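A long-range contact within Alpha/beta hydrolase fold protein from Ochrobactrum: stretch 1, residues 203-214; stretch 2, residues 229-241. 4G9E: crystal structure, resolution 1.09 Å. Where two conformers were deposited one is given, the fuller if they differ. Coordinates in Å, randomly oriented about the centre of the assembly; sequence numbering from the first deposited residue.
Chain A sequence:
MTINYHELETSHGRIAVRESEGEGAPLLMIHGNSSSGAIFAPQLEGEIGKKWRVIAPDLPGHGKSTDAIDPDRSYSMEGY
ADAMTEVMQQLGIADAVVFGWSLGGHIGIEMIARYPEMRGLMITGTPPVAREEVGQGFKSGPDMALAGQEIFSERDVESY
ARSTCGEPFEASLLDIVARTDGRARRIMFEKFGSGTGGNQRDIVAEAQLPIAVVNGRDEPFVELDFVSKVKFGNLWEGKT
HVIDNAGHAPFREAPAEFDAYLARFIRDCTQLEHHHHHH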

# COMPACT_ATOMS: atom_id res chain seq x y z
N ILE A 203 -3.52 6.45 15.43
CA ILE A 203 -4.35 6.85 14.31
C ILE A 203 -5.41 5.80 14.01
O ILE A 203 -6.59 6.13 13.86
CB ILE A 203 -3.53 7.12 13.04
CG1 ILE A 203 -2.75 8.42 13.21
CG2 ILE A 203 -4.43 7.22 11.82
CD1 ILE A 203 -1.63 8.60 12.20
N VAL A 204 -5.03 4.52 13.93
CA VAL A 204 -6.03 3.52 13.56
C VAL A 204 -7.01 3.25 14.70
O VAL A 204 -8.17 2.92 14.44
CB VAL A 204 -5.42 2.20 13.01
CG1 VAL A 204 -4.56 2.47 11.79
CG2 VAL A 204 -4.69 1.40 14.09
N ALA A 205 -6.58 3.43 15.94
CA ALA A 205 -7.45 3.24 17.09
C ALA A 205 -8.56 4.28 17.12
O ALA A 205 -9.69 4.00 17.53
CB ALA A 205 -6.65 3.29 18.40
N GLU A 206 -8.24 5.49 16.66
CA GLU A 206 -9.13 6.63 16.79
C GLU A 206 -9.90 6.95 15.50
O GLU A 206 -10.87 7.70 15.52
CB GLU A 206 -8.32 7.84 17.28
CG GLU A 206 -7.74 7.60 18.67
CD GLU A 206 -6.62 8.55 19.07
OE1 GLU A 206 -6.42 9.59 18.40
OE2 GLU A 206 -5.93 8.24 20.06
N ALA A 207 -9.48 6.34 14.39
CA ALA A 207 -10.10 6.60 13.10
C ALA A 207 -11.52 6.04 13.04
O ALA A 207 -11.77 4.90 13.44
CB ALA A 207 -9.25 6.01 11.98
N GLN A 208 -12.43 6.84 12.52
CA GLN A 208 -13.85 6.44 12.44
C GLN A 208 -14.20 5.70 11.13
O GLN A 208 -15.20 4.98 11.07
CB GLN A 208 -14.76 7.67 12.56
CG GLN A 208 -14.48 8.48 13.81
CD GLN A 208 -14.80 7.64 14.95
OE1 GLN A 208 -13.97 6.97 15.55
NE2 GLN A 208 -16.07 7.56 15.22
N LEU A 209 -13.42 5.93 10.08
CA LEU A 209 -13.73 5.29 8.80
C LEU A 209 -13.50 3.78 8.89
O LEU A 209 -12.75 3.30 9.74
CB LEU A 209 -12.93 5.89 7.64
CG LEU A 209 -11.56 5.29 7.32
CD1 LEU A 209 -11.00 5.88 6.03
CD2 LEU A 209 -10.59 5.47 8.47
N PRO A 210 -14.17 3.01 8.03
CA PRO A 210 -13.93 1.57 8.04
C PRO A 210 -12.49 1.26 7.65
O PRO A 210 -12.00 1.75 6.63
CB PRO A 210 -14.88 1.04 6.96
CG PRO A 210 -15.92 2.10 6.80
CD PRO A 210 -15.19 3.39 7.04
N ILE A 211 -11.84 0.43 8.46
CA ILE A 211 -10.52 -0.08 8.11
C ILE A 211 -10.61 -1.60 8.01
O ILE A 211 -11.03 -2.27 8.95
CB ILE A 211 -9.43 0.34 9.12
CG1 ILE A 211 -9.27 1.86 9.11
CG2 ILE A 211 -8.12 -0.35 8.76
CD1 ILE A 211 -8.29 2.40 10.16
N ALA A 212 -10.24 -2.12 6.85
CA ALA A 212 -10.21 -3.55 6.60
C ALA A 212 -8.78 -4.04 6.66
O ALA A 212 -7.86 -3.36 6.20
CB ALA A 212 -10.80 -3.87 5.24
N VAL A 213 -8.60 -5.23 7.21
CA VAL A 213 -7.28 -5.82 7.37
C VAL A 213 -7.32 -7.21 6.75
O VAL A 213 -8.11 -8.06 7.19
CB VAL A 213 -6.88 -5.91 8.85
CG1 VAL A 213 -5.51 -6.56 9.01
CG2 VAL A 213 -6.90 -4.53 9.50
N VAL A 214 -6.51 -7.44 5.73
CA VAL A 214 -6.50 -8.71 5.00
C VAL A 214 -5.04 -9.11 4.76
O VAL A 214 -4.27 -8.33 4.19
CB VAL A 214 -7.21 -8.58 3.64
CG1 VAL A 214 -7.12 -9.89 2.86
CG2 VAL A 214 -8.67 -8.16 3.82
N LYS A 229 -4.35 -8.19 17.35
CA LYS A 229 -4.52 -7.56 18.65
C LYS A 229 -4.55 -6.04 18.58
O LYS A 229 -4.80 -5.37 19.58
CB LYS A 229 -3.42 -8.02 19.61
CG LYS A 229 -3.51 -9.50 19.99
CD LYS A 229 -2.34 -9.92 20.86
CE LYS A 229 -2.43 -11.40 21.23
NZ LYS A 229 -3.65 -11.70 22.03
N VAL A 230 -4.32 -5.49 17.40
CA VAL A 230 -4.34 -4.04 17.22
C VAL A 230 -5.76 -3.50 17.37
O VAL A 230 -6.71 -4.09 16.85
CB VAL A 230 -3.77 -3.64 15.85
CG1 VAL A 230 -4.01 -2.16 15.57
CG2 VAL A 230 -2.29 -3.98 15.77
N LYS A 231 -5.89 -2.39 18.09
CA LYS A 231 -7.19 -1.75 18.26
C LYS A 231 -7.49 -0.84 17.07
O LYS A 231 -6.71 0.05 16.74
CB LYS A 231 -7.25 -0.93 19.55
CG LYS A 231 -8.60 -0.27 19.77
CD LYS A 231 -8.53 0.92 20.71
CE LYS A 231 -9.87 1.63 20.79
NZ LYS A 231 -10.35 2.05 19.44
N PHE A 232 -8.64 -1.07 16.44
CA PHE A 232 -9.11 -0.22 15.35
C PHE A 232 -10.41 0.45 15.77
O PHE A 232 -11.26 -0.17 16.41
CB PHE A 232 -9.36 -1.04 14.08
CG PHE A 232 -8.12 -1.63 13.48
CD1 PHE A 232 -7.67 -2.88 13.87
CD2 PHE A 232 -7.41 -0.94 12.51
CE1 PHE A 232 -6.53 -3.42 13.32
CE2 PHE A 232 -6.28 -1.48 11.94
CZ PHE A 232 -5.83 -2.72 12.35
N GLY A 233 -10.59 1.71 15.38
CA GLY A 233 -11.82 2.41 15.67
C GLY A 233 -13.05 1.75 15.05
O GLY A 233 -14.11 1.72 15.66
N ASN A 234 -12.89 1.24 13.84
CA ASN A 234 -14.00 0.69 13.07
C ASN A 234 -13.47 -0.40 12.15
O ASN A 234 -13.27 -0.19 10.96
CB ASN A 234 -14.64 1.82 12.27
CG ASN A 234 -15.85 1.37 11.49
OD1 ASN A 234 -16.35 0.25 11.66
ND2 ASN A 234 -16.34 2.25 10.63
N LEU A 235 -13.22 -1.57 12.74
CA LEU A 235 -12.64 -2.69 12.01
C LEU A 235 -13.70 -3.37 11.16
O LEU A 235 -14.71 -3.87 11.67
CB LEU A 235 -12.03 -3.70 12.99
CG LEU A 235 -11.33 -4.91 12.39
CD1 LEU A 235 -10.21 -4.49 11.46
CD2 LEU A 235 -10.82 -5.82 13.50
N TRP A 236 -13.48 -3.39 9.85
CA TRP A 236 -14.45 -3.94 8.91
C TRP A 236 -14.71 -5.41 9.18
O TRP A 236 -13.77 -6.22 9.22
CB TRP A 236 -13.94 -3.72 7.49
CG TRP A 236 -14.83 -4.28 6.42
CD1 TRP A 236 -16.06 -3.83 6.05
CD2 TRP A 236 -14.52 -5.37 5.55
NE1 TRP A 236 -16.54 -4.59 5.01
CE2 TRP A 236 -15.61 -5.55 4.68
CE3 TRP A 236 -13.42 -6.23 5.43
CZ2 TRP A 236 -15.63 -6.53 3.70
CZ3 TRP A 236 -13.44 -7.21 4.46
CH2 TRP A 236 -14.54 -7.35 3.61
N GLU A 237 -15.98 -5.74 9.37
CA GLU A 237 -16.44 -7.10 9.69
C GLU A 237 -15.93 -7.61 11.04
O GLU A 237 -16.05 -8.79 11.35
CB GLU A 237 -16.18 -8.08 8.53
CG GLU A 237 -17.02 -7.73 7.31
CD GLU A 237 -16.95 -8.76 6.19
OE1 GLU A 237 -16.05 -9.63 6.21
OE2 GLU A 237 -17.81 -8.69 5.29
N GLY A 238 -15.37 -6.70 11.84
CA GLY A 238 -15.08 -6.98 13.23
C GLY A 238 -13.91 -7.90 13.49
O GLY A 238 -13.71 -8.35 14.62
N LYS A 239 -13.16 -8.21 12.47
CA LYS A 239 -11.98 -9.06 12.63
C LYS A 239 -10.94 -8.78 11.56
O LYS A 239 -11.25 -8.18 10.57
CB LYS A 239 -12.36 -10.55 12.64
CG LYS A 239 -12.80 -11.02 11.29
CD LYS A 239 -13.22 -12.51 11.38
CE LYS A 239 -12.02 -13.39 11.78
NZ LYS A 239 -12.15 -14.45 12.88
N THR A 240 -9.70 -9.22 11.81
CA THR A 240 -8.69 -9.24 10.78
C THR A 240 -8.86 -10.53 9.98
O THR A 240 -9.23 -11.57 10.54
CB THR A 240 -7.26 -9.06 11.35
OG1 THR A 240 -6.94 -10.16 12.21
CG2 THR A 240 -7.18 -7.77 12.15
N HIS A 241 -8.63 -10.45 8.67
CA HIS A 241 -8.89 -11.56 7.75
C HIS A 241 -7.58 -12.19 7.31
O HIS A 241 -6.58 -11.49 7.09
CB HIS A 241 -9.63 -11.05 6.52
CG HIS A 241 -11.05 -10.65 6.78
ND1 HIS A 241 -12.01 -11.55 7.19
CD2 HIS A 241 -11.68 -9.46 6.65
CE1 HIS A 241 -13.17 -10.92 7.33
NE2 HIS A 241 -12.99 -9.65 7.00
O HOH W 1 -11.13 2.50 11.99
O HOH W 2 -11.05 -6.30 8.49

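The last turn of a helix and the strand that follows it run alongside a largely irregular segment, residues 229-241, that turns at Glu237 and Gly238; 841 Å² is buried between them. Backbone bonds set the register. Gly233 N donates to Val204 O (2.9 Å) at the helix end; farther on, Ile211 N donates to Asn234 O (2.9 Å) and Trp236 N to Ile211 O (2.8 Å), so Ile211 is held through both its polar backbone atoms. His241 N donates to Val213 O (2.9 Å), and Val214 and His241 pair as a parallel bridge after the turn, where a water accepts from Val213 N and donates to Trp236 O and Lys239 O.

The Phe232 CA-CB bond points away, yet chi1 near -66° (m) and chi2 near 89° bring the ring back among aliphatic Val204, Ile211 and Val213; Phe232 CZ lies 3.5 Å from Val213 CG2. With chi1 t and chi2 p, Leu235 likewise returns, its CD1 3.8 Å from Val213 CG2. Trp236 (chi1 178°, t; chi2 69°) makes apolar contact, CE3 3.5 Å from Ala212 CB. Lys231 stays extended through chi3, then bends at chi4 (m), its charged NZ donating to Ala205 O (2.8 Å) near the helix end. Asn234, chi1 t and chi2 9°, carries ND2 to Gln208 O (3.0 Å, 158°). Gly233 fits tightly: an ideal CB would clash with Ala207 O at 2.0 Å.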